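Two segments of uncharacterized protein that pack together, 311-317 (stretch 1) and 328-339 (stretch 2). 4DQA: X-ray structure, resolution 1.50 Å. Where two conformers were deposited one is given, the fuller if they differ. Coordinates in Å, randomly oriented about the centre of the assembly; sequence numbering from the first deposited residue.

Stretch 1, residues 311-317: GLALYYK
Stretch 2 (328-339) VIKDATGRINGT

A short hairpin can fasten itself to a neighbouring strand through its turn when one carboxylate both organises the turn and accepts a hydrogen bond from the strand. Segments 311-317 and 328-339 of this protein illustrate the principle. The first is a strand from L312 to Y316; the second is a hairpin whose arms, V328 to K330 and N337 to T339, flank a type I turn running from D331 to G334. The register is set where Y315 faces A332 and Y316 faces D331, each pair with CA atoms 5.3 Å apart.

Two hydrogen bonds grip the backbone of Y315. Y315 N donates to D331 OD2 at 3.0 Å, while Y315 O accepts from A332 N at 2.8 Å in a nearly straight bond, with an angle of 173° at the hydrogen. The carboxylate is held for this task from within the hairpin. D331, with chi1 at 94°, between the standard wells, receives T333 OG1 on OD2 at 2.7 Å and I336 N on OD1 at 2.9 Å; T333 N to D331 OD2 and R335 N to D331 OD1 add weak bonds at 3.2 and 3.1 Å. T333 adopts the p rotamer, and T333 OG1 also accepts from R335 N at 3.0 Å. Aspartate thus joins turn and strand with one short side chain. The turn itself closes with G334 N to D331 O at 3.3 Å, and the phi/psi of 80/5 at G334 suits glycine.

A third bond comes from Y316, whose OH donates to I329 O at 2.8 Å. I329 O also accepts from G338 N at 2.9 Å; I329 N to G338 O, at 2.7 Å, pairs the arms again, and D331 N to I336 O, at 2.9 Å, continues the pairing beside the turn. The m rotamer of Y316 (chi1 -73°, chi2 -67°) lays its ring along the hairpin: D331 CB sits over one face, 3.8 Å from the Y316 ring centroid in a CH-pi contact, and Y316 CE1 lies 3.6 Å from CG1 of I329, which is t at both chi angles. G338 leaves room for the hydroxyl, since an ideal CB there would come within 2.5 Å of Y316 OH.

Packing extends from this polar centre. L314 (t, p) starts sideways, and its end comes nearer the hairpin, bringing L314 CD1 to 3.3 Å from CG1 of I336 (m, m), a tight contact between two buried aliphatic side chains. Y315 (t, chi2 13°) also starts sideways; Y315 CD2 lies 3.8 Å from A332 CB. T333 serves apolar neighbours too, with T333 CG2 4.0 Å from Y315 CB and 3.9 Å from L312 CG. Toward the exposed margin, a water bridges the segments, donating to A313 O at 2.7 Å and accepting from R335 NE at 2.9 Å. Altogether 502 Å² is buried, counting both sides, and Y316 contributes the largest share.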

# COMPACT_ATOMS: atom_id res chain seq x y z
N GLY A 311 -8.67 -9.72 9.44
CA GLY A 311 -8.93 -8.57 10.29
C GLY A 311 -9.50 -7.35 9.59
O GLY A 311 -9.87 -6.37 10.24
N LEU A 312 -9.56 -7.39 8.26
CA LEU A 312 -10.05 -6.27 7.48
C LEU A 312 -11.56 -6.44 7.31
O LEU A 312 -12.02 -7.35 6.62
CB LEU A 312 -9.36 -6.23 6.15
CG LEU A 312 -9.67 -5.08 5.22
CD1 LEU A 312 -9.35 -3.70 5.85
CD2 LEU A 312 -8.89 -5.26 3.91
N ALA A 313 -12.31 -5.61 8.02
CA ALA A 313 -13.77 -5.73 8.06
C ALA A 313 -14.49 -4.96 6.96
O ALA A 313 -15.64 -5.25 6.62
CB ALA A 313 -14.30 -5.31 9.45
N LEU A 314 -13.82 -3.94 6.42
CA LEU A 314 -14.41 -3.08 5.41
C LEU A 314 -13.28 -2.42 4.65
O LEU A 314 -12.31 -1.97 5.26
CB LEU A 314 -15.25 -1.99 6.07
CG LEU A 314 -15.92 -1.03 5.08
CD1 LEU A 314 -17.03 -1.78 4.37
CD2 LEU A 314 -16.43 0.22 5.76
N TYR A 315 -13.40 -2.34 3.34
CA TYR A 315 -12.37 -1.69 2.50
C TYR A 315 -12.99 -1.07 1.29
O TYR A 315 -13.48 -1.78 0.41
CB TYR A 315 -11.36 -2.76 2.08
CG TYR A 315 -10.09 -2.27 1.39
CD1 TYR A 315 -9.70 -0.93 1.38
CD2 TYR A 315 -9.27 -3.19 0.78
CE1 TYR A 315 -8.51 -0.53 0.75
CE2 TYR A 315 -8.11 -2.81 0.14
CZ TYR A 315 -7.71 -1.49 0.17
OH TYR A 315 -6.54 -1.17 -0.47
N TYR A 316 -12.94 0.25 1.20
CA TYR A 316 -13.31 0.94 -0.01
C TYR A 316 -12.09 1.69 -0.54
O TYR A 316 -11.65 2.68 0.05
CB TYR A 316 -14.44 1.96 0.24
CG TYR A 316 -15.80 1.33 0.46
CD1 TYR A 316 -16.44 0.67 -0.58
CD2 TYR A 316 -16.42 1.36 1.70
CE1 TYR A 316 -17.69 0.08 -0.39
CE2 TYR A 316 -17.66 0.80 1.90
CZ TYR A 316 -18.29 0.14 0.86
OH TYR A 316 -19.53 -0.44 1.03
N LYS A 317 -11.58 1.24 -1.69
CA LYS A 317 -10.47 1.95 -2.33
C LYS A 317 -10.94 3.30 -2.88
O LYS A 317 -10.22 4.29 -2.79
CB LYS A 317 -9.87 1.11 -3.46
CG LYS A 317 -9.29 -0.19 -2.94
CD LYS A 317 -8.55 -1.03 -4.01
CE LYS A 317 -7.26 -0.37 -4.49
NZ LYS A 317 -6.24 -0.21 -3.38
N VAL A 328 -26.22 0.41 -4.15
CA VAL A 328 -25.23 -0.30 -3.34
C VAL A 328 -23.83 0.00 -3.85
O VAL A 328 -23.62 0.18 -5.06
CB VAL A 328 -25.51 -1.81 -3.44
CG1 VAL A 328 -24.41 -2.63 -2.83
CG2 VAL A 328 -26.86 -2.12 -2.78
N ILE A 329 -22.87 0.11 -2.93
CA ILE A 329 -21.45 0.11 -3.29
C ILE A 329 -20.83 -1.09 -2.55
O ILE A 329 -20.85 -1.15 -1.29
CB ILE A 329 -20.72 1.44 -3.02
CG1 ILE A 329 -19.25 1.33 -3.44
CG2 ILE A 329 -20.86 1.90 -1.57
CD1 ILE A 329 -18.51 2.70 -3.41
N LYS A 330 -20.32 -2.05 -3.32
CA LYS A 330 -19.79 -3.28 -2.76
C LYS A 330 -18.32 -3.08 -2.42
O LYS A 330 -17.55 -2.66 -3.26
CB LYS A 330 -19.93 -4.41 -3.77
CG LYS A 330 -21.35 -4.55 -4.28
CD LYS A 330 -21.49 -5.69 -5.28
CE LYS A 330 -21.11 -7.03 -4.67
NZ LYS A 330 -22.15 -7.54 -3.74
N ASP A 331 -17.96 -3.38 -1.18
CA ASP A 331 -16.58 -3.15 -0.77
C ASP A 331 -15.64 -4.20 -1.36
O ASP A 331 -16.07 -5.22 -1.95
CB ASP A 331 -16.48 -3.06 0.75
CG ASP A 331 -16.14 -4.37 1.38
OD1 ASP A 331 -16.84 -5.37 1.08
OD2 ASP A 331 -15.17 -4.41 2.19
N ALA A 332 -14.35 -3.92 -1.20
CA ALA A 332 -13.28 -4.73 -1.78
C ALA A 332 -13.09 -6.08 -1.12
O ALA A 332 -12.64 -7.01 -1.78
CB ALA A 332 -12.00 -3.95 -1.75
N THR A 333 -13.45 -6.21 0.16
CA THR A 333 -13.37 -7.51 0.82
C THR A 333 -14.42 -8.49 0.33
O THR A 333 -14.32 -9.69 0.55
CB THR A 333 -13.50 -7.45 2.34
OG1 THR A 333 -14.84 -7.07 2.71
CG2 THR A 333 -12.47 -6.49 2.98
N GLY A 334 -15.46 -7.97 -0.31
CA GLY A 334 -16.60 -8.81 -0.64
C GLY A 334 -17.54 -9.06 0.52
O GLY A 334 -18.48 -9.85 0.40
N ARG A 335 -17.29 -8.41 1.66
CA ARG A 335 -18.08 -8.69 2.87
C ARG A 335 -19.24 -7.72 3.08
O ARG A 335 -20.24 -8.08 3.73
CB ARG A 335 -17.21 -8.68 4.12
CG ARG A 335 -16.17 -9.76 4.10
CD ARG A 335 -15.16 -9.60 5.22
NE ARG A 335 -15.73 -9.72 6.57
CZ ARG A 335 -15.98 -10.87 7.18
NH1 ARG A 335 -15.74 -12.01 6.58
NH2 ARG A 335 -16.49 -10.88 8.42
N ILE A 336 -19.10 -6.52 2.52
CA ILE A 336 -20.01 -5.41 2.83
C ILE A 336 -20.68 -4.85 1.59
O ILE A 336 -20.01 -4.45 0.64
CB ILE A 336 -19.25 -4.23 3.46
CG1 ILE A 336 -18.54 -4.64 4.75
CG2 ILE A 336 -20.21 -3.04 3.75
CD1 ILE A 336 -19.44 -5.21 5.76
N ASN A 337 -22.00 -4.81 1.62
CA ASN A 337 -22.76 -4.09 0.58
C ASN A 337 -23.29 -2.82 1.19
O ASN A 337 -24.31 -2.83 1.89
CB ASN A 337 -23.92 -4.95 0.12
CG ASN A 337 -23.47 -6.19 -0.59
OD1 ASN A 337 -22.53 -6.15 -1.36
ND2 ASN A 337 -24.13 -7.32 -0.32
N GLY A 338 -22.61 -1.70 0.97
CA GLY A 338 -22.98 -0.44 1.56
C GLY A 338 -24.05 0.26 0.74
O GLY A 338 -24.06 0.16 -0.48
N THR A 339 -24.98 0.92 1.41
CA THR A 339 -26.03 1.66 0.72
C THR A 339 -25.54 3.08 0.54
O THR A 339 -24.96 3.68 1.48
CB THR A 339 -27.35 1.63 1.53
OG1 THR A 339 -27.84 0.28 1.57
CG2 THR A 339 -28.43 2.49 0.89
O HOH W 1 -16.94 -7.37 7.74